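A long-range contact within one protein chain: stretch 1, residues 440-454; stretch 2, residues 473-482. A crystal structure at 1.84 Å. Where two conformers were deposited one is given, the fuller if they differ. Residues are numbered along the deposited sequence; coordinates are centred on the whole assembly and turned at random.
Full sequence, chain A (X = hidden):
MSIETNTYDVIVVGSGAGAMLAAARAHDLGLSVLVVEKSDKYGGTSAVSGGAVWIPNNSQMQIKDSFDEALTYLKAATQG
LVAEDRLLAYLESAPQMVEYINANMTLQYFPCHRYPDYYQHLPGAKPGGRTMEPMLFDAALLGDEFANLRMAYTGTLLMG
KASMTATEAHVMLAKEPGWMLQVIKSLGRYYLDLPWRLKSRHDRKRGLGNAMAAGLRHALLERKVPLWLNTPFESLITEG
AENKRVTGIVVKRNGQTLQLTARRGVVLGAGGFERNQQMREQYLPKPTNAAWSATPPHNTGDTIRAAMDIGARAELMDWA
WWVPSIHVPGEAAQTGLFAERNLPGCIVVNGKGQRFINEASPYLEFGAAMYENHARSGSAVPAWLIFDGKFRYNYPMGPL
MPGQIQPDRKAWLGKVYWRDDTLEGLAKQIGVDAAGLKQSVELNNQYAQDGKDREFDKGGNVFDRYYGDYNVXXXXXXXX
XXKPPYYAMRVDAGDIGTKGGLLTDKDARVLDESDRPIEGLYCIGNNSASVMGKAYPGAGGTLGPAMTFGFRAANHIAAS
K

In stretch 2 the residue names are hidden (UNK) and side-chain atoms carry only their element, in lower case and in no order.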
# COMPACT_ATOMS: atom_id res chain seq x y z
N SER A 440 -10.75 -21.09 -21.92
CA SER A 440 -9.91 -19.93 -21.52
C SER A 440 -8.44 -20.23 -21.79
O SER A 440 -7.72 -19.32 -22.29
CB SER A 440 -10.18 -19.54 -20.08
OG SER A 440 -11.53 -19.12 -20.00
N VAL A 441 -8.00 -21.47 -21.53
CA VAL A 441 -6.59 -21.86 -21.77
C VAL A 441 -6.33 -21.89 -23.29
O VAL A 441 -5.27 -21.38 -23.71
CB VAL A 441 -6.23 -23.18 -21.07
CG1 VAL A 441 -4.90 -23.72 -21.59
CG2 VAL A 441 -6.20 -23.01 -19.56
N GLU A 442 -7.25 -22.46 -24.08
CA GLU A 442 -7.12 -22.51 -25.57
C GLU A 442 -7.01 -21.08 -26.13
O GLU A 442 -6.11 -20.83 -26.95
CB GLU A 442 -8.28 -23.29 -26.19
CG GLU A 442 -8.15 -24.78 -26.00
CD GLU A 442 -9.35 -25.62 -26.43
OE1 GLU A 442 -10.44 -25.02 -26.67
OE2 GLU A 442 -9.21 -26.86 -26.50
N LEU A 443 -7.86 -20.15 -25.68
CA LEU A 443 -7.81 -18.72 -26.12
C LEU A 443 -6.47 -18.10 -25.72
O LEU A 443 -5.90 -17.36 -26.53
CB LEU A 443 -9.00 -17.96 -25.54
CG LEU A 443 -10.35 -18.30 -26.17
CD1 LEU A 443 -11.50 -17.63 -25.44
CD2 LEU A 443 -10.39 -17.91 -27.64
N ASN A 444 -6.00 -18.36 -24.50
CA ASN A 444 -4.72 -17.81 -24.00
C ASN A 444 -3.60 -18.22 -24.96
O ASN A 444 -2.74 -17.39 -25.32
CB ASN A 444 -4.40 -18.33 -22.60
CG ASN A 444 -3.02 -17.97 -22.13
OD1 ASN A 444 -2.82 -16.86 -21.63
ND2 ASN A 444 -2.05 -18.88 -22.29
N ASN A 445 -3.58 -19.51 -25.32
CA ASN A 445 -2.50 -20.08 -26.15
C ASN A 445 -2.50 -19.39 -27.52
O ASN A 445 -1.40 -19.07 -28.02
CB ASN A 445 -2.60 -21.62 -26.15
CG ASN A 445 -2.26 -22.19 -24.78
OD1 ASN A 445 -1.85 -21.45 -23.88
ND2 ASN A 445 -2.47 -23.49 -24.60
N GLN A 446 -3.68 -19.12 -28.09
CA GLN A 446 -3.80 -18.36 -29.36
C GLN A 446 -3.28 -16.93 -29.15
O GLN A 446 -2.51 -16.45 -30.01
CB GLN A 446 -5.23 -18.26 -29.85
CG GLN A 446 -5.91 -19.59 -30.16
CD GLN A 446 -7.34 -19.31 -30.55
OE1 GLN A 446 -7.66 -18.20 -30.98
NE2 GLN A 446 -8.22 -20.29 -30.41
N TYR A 447 -3.69 -16.27 -28.05
CA TYR A 447 -3.28 -14.88 -27.76
C TYR A 447 -1.75 -14.80 -27.64
O TYR A 447 -1.13 -13.83 -28.15
CB TYR A 447 -3.95 -14.37 -26.48
CG TYR A 447 -5.46 -14.31 -26.51
CD1 TYR A 447 -6.17 -14.26 -27.71
CD2 TYR A 447 -6.19 -14.23 -25.32
CE1 TYR A 447 -7.55 -14.19 -27.72
CE2 TYR A 447 -7.57 -14.16 -25.33
CZ TYR A 447 -8.26 -14.15 -26.53
OH TYR A 447 -9.62 -14.07 -26.53
N ALA A 448 -1.14 -15.77 -26.95
CA ALA A 448 0.31 -15.76 -26.67
C ALA A 448 1.09 -15.86 -27.99
O ALA A 448 2.19 -15.22 -28.09
CB ALA A 448 0.69 -16.85 -25.70
N GLN A 449 0.54 -16.56 -28.98
CA GLN A 449 1.21 -16.81 -30.28
C GLN A 449 1.43 -15.46 -31.00
O GLN A 449 2.59 -15.19 -31.35
CB GLN A 449 0.44 -17.81 -31.13
CG GLN A 449 1.03 -17.95 -32.53
CD GLN A 449 0.20 -18.80 -33.47
OE1 GLN A 449 -0.10 -19.97 -33.21
NE2 GLN A 449 -0.15 -18.22 -34.62
N ASP A 450 0.41 -14.63 -31.21
CA ASP A 450 0.62 -13.34 -31.91
C ASP A 450 0.68 -12.16 -30.93
O ASP A 450 0.72 -11.04 -31.43
CB ASP A 450 -0.43 -13.14 -33.01
CG ASP A 450 -1.82 -12.95 -32.45
OD1 ASP A 450 -2.02 -13.30 -31.28
OD2 ASP A 450 -2.65 -12.43 -33.17
N GLY A 451 0.70 -12.39 -29.60
CA GLY A 451 0.96 -11.38 -28.56
C GLY A 451 -0.20 -10.41 -28.32
O GLY A 451 0.05 -9.30 -27.80
N LYS A 452 -1.43 -10.79 -28.68
CA LYS A 452 -2.63 -9.92 -28.51
C LYS A 452 -3.71 -10.67 -27.72
O LYS A 452 -4.27 -11.67 -28.22
CB LYS A 452 -3.14 -9.42 -29.86
CG LYS A 452 -2.12 -8.63 -30.68
CD LYS A 452 -1.79 -7.28 -30.06
CE LYS A 452 -1.74 -6.16 -31.07
NZ LYS A 452 -2.22 -4.90 -30.46
N ASP A 453 -4.00 -10.18 -26.52
CA ASP A 453 -5.15 -10.63 -25.71
C ASP A 453 -6.37 -9.91 -26.26
O ASP A 453 -6.54 -8.70 -25.98
CB ASP A 453 -4.85 -10.36 -24.23
CG ASP A 453 -6.08 -10.44 -23.34
OD1 ASP A 453 -7.14 -10.94 -23.81
OD2 ASP A 453 -5.99 -9.96 -22.19
N ARG A 454 -7.18 -10.62 -27.04
CA ARG A 454 -8.29 -10.02 -27.81
C ARG A 454 -9.43 -9.60 -26.88
O ARG A 454 -10.27 -8.84 -27.34
CB ARG A 454 -8.82 -10.99 -28.86
CG ARG A 454 -7.80 -11.36 -29.93
CD ARG A 454 -7.40 -10.19 -30.82
NE ARG A 454 -6.35 -10.58 -31.77
CZ ARG A 454 -5.67 -9.76 -32.55
NH1 ARG A 454 -5.88 -8.45 -32.53
NH2 ARG A 454 -4.72 -10.25 -33.34
N UNK A 473 8.37 -12.83 -25.98
CA UNK A 473 7.99 -12.04 -27.18
C UNK A 473 6.91 -12.83 -27.89
O UNK A 473 6.86 -14.04 -27.74
c UNK A 473 9.23 -11.72 -28.03
c UNK A 473 11.45 -10.38 -28.13
c UNK A 473 12.38 -9.57 -27.24
n UNK A 473 13.62 -9.14 -27.94
c UNK A 473 10.25 -10.84 -27.32
N UNK A 474 5.99 -12.19 -28.66
CA UNK A 474 5.99 -10.73 -28.85
C UNK A 474 5.52 -9.89 -27.64
O UNK A 474 5.86 -8.70 -27.55
c UNK A 474 4.91 -12.84 -29.39
c UNK A 474 4.56 -11.84 -30.46
c UNK A 474 5.00 -10.48 -29.99
N UNK A 475 4.75 -10.48 -26.74
CA UNK A 475 4.15 -9.78 -25.56
C UNK A 475 4.74 -10.38 -24.30
O UNK A 475 4.51 -11.56 -24.01
o UNK A 475 2.28 -9.05 -23.49
c UNK A 475 2.63 -9.89 -25.70
c UNK A 475 1.84 -9.14 -24.64
n UNK A 475 0.65 -8.71 -25.03
N UNK A 476 5.48 -9.61 -23.47
CA UNK A 476 6.16 -10.15 -22.29
C UNK A 476 5.17 -10.59 -21.20
O UNK A 476 5.61 -11.11 -20.21
c UNK A 476 5.66 -8.15 -23.56
c UNK A 476 6.32 -7.77 -22.26
c UNK A 476 7.03 -9.01 -21.76
N UNK A 477 3.88 -10.29 -21.38
CA UNK A 477 2.80 -10.64 -20.41
C UNK A 477 2.05 -11.91 -20.83
O UNK A 477 1.16 -12.35 -20.03
c UNK A 477 1.80 -9.48 -20.29
s UNK A 477 2.54 -7.99 -19.59
N UNK A 478 2.29 -12.48 -22.02
CA UNK A 478 1.46 -13.60 -22.52
C UNK A 478 2.37 -14.80 -22.88
O UNK A 478 3.33 -14.61 -23.67
c UNK A 478 0.65 -13.17 -23.73
c UNK A 478 -1.07 -11.74 -24.83
c UNK A 478 -0.45 -12.13 -23.51
c UNK A 478 -1.51 -12.66 -22.54
N UNK A 479 2.10 -15.97 -22.32
CA UNK A 479 2.78 -17.24 -22.72
C UNK A 479 1.78 -18.38 -22.70
O UNK A 479 0.75 -18.31 -22.02
c UNK A 479 4.00 -17.54 -21.84
N UNK A 480 2.04 -19.47 -23.46
CA UNK A 480 1.19 -20.65 -23.41
C UNK A 480 1.07 -21.32 -22.04
O UNK A 480 1.99 -21.27 -21.26
c UNK A 480 1.89 -21.66 -24.37
c UNK A 480 2.76 -20.81 -25.26
c UNK A 480 3.16 -19.61 -24.42
N UNK A 481 -0.08 -21.95 -21.82
CA UNK A 481 -0.36 -22.81 -20.65
C UNK A 481 -0.56 -24.23 -21.21
O UNK A 481 -1.56 -24.44 -21.92
c UNK A 481 -1.59 -22.30 -19.89
c UNK A 481 -1.36 -20.90 -19.32
c UNK A 481 -2.65 -20.18 -18.94
c UNK A 481 -1.97 -23.31 -18.82
N UNK A 482 0.40 -25.12 -20.97
CA UNK A 482 0.32 -26.48 -21.56
C UNK A 482 1.33 -27.49 -21.03
O UNK A 482 1.34 -28.61 -21.58
O HOH W 1 -0.50 -15.65 -20.57
O HOH W 2 3.60 -13.17 -26.39

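Position 473 carries four carbons in a row ending in a nitrogen. Its CA-to-CB bond points away from stretch 1, and the side chain makes no contact with it. This is Lys473.

Position 474 has three carbons that close a ring onto the backbone N, and the peptide bond before it is cis. The ring packs on the end of the helix, with one ring carbon 3.8 Å from Ala448 O. This is Pro474, and that carbon is CD.

Position 475 has two carbons, the second bearing one oxygen and one nitrogen. The nitrogen lies 2.9 Å from Gly451 O and donates a hydrogen bond to it. An amide on so short a chain is Asn475. Its OD1 accepts a hydrogen bond from the backbone N of position 477.

Position 476 again has three carbons in a ring closed on the backbone N. It does not reach stretch 1. This is Pro476.

Position 477 has one carbon and then a sulfur, also out of reach. This is Cys477.

Position 478 has four carbons, forked at the second. One tip carbon lies 3.7 Å from Asp453 N and 4.2 Å from Tyr447 CB. The fork identifies Leu478; the tip is CD1.

Position 479 has a single carbon, and the CA-to-CB bond points away from stretch 1. This is Ala479. Its backbone does the work: Asn444 ND2 donates to Ala479 O at 2.9 Å.

Position 480 has three carbons in a ring closed on the backbone N. One ring carbon sits 3.9 Å from Ala448 CB. This is Pro480.

Position 481 has four carbons, forked at the first, with one arm two carbons long. Its CB lies 4.0 Å from Val441 CG1, and the tip of the long arm is 3.6 Å from Asn444 ND2. This is Ile481.

Position 482 has no side-chain atoms. This is Gly482.

The contact sets an irregular segment along a helix and the loop after it. Asn445 reads the backbone of Ile481 twice: Ile481 N donates to Asn445 OD1 at 2.8 Å, and Asn445 ND2 donates to Ile481 O at 3.0 Å. Ala448 is small, and the backbone of Ala479 comes close, with Ala448 CB 3.5 Å from Ala479 C. Gly451 has positive phi, which favours glycine, and an ideal CB there would clash with Pro474 CB at 3.0 Å. Water 2 bridges the segments, 3.0 Å from Ala448 O and accepting from Asn475 N at 2.9 Å.

Stretch 2, residues 473-482: KPNPCLAPIG
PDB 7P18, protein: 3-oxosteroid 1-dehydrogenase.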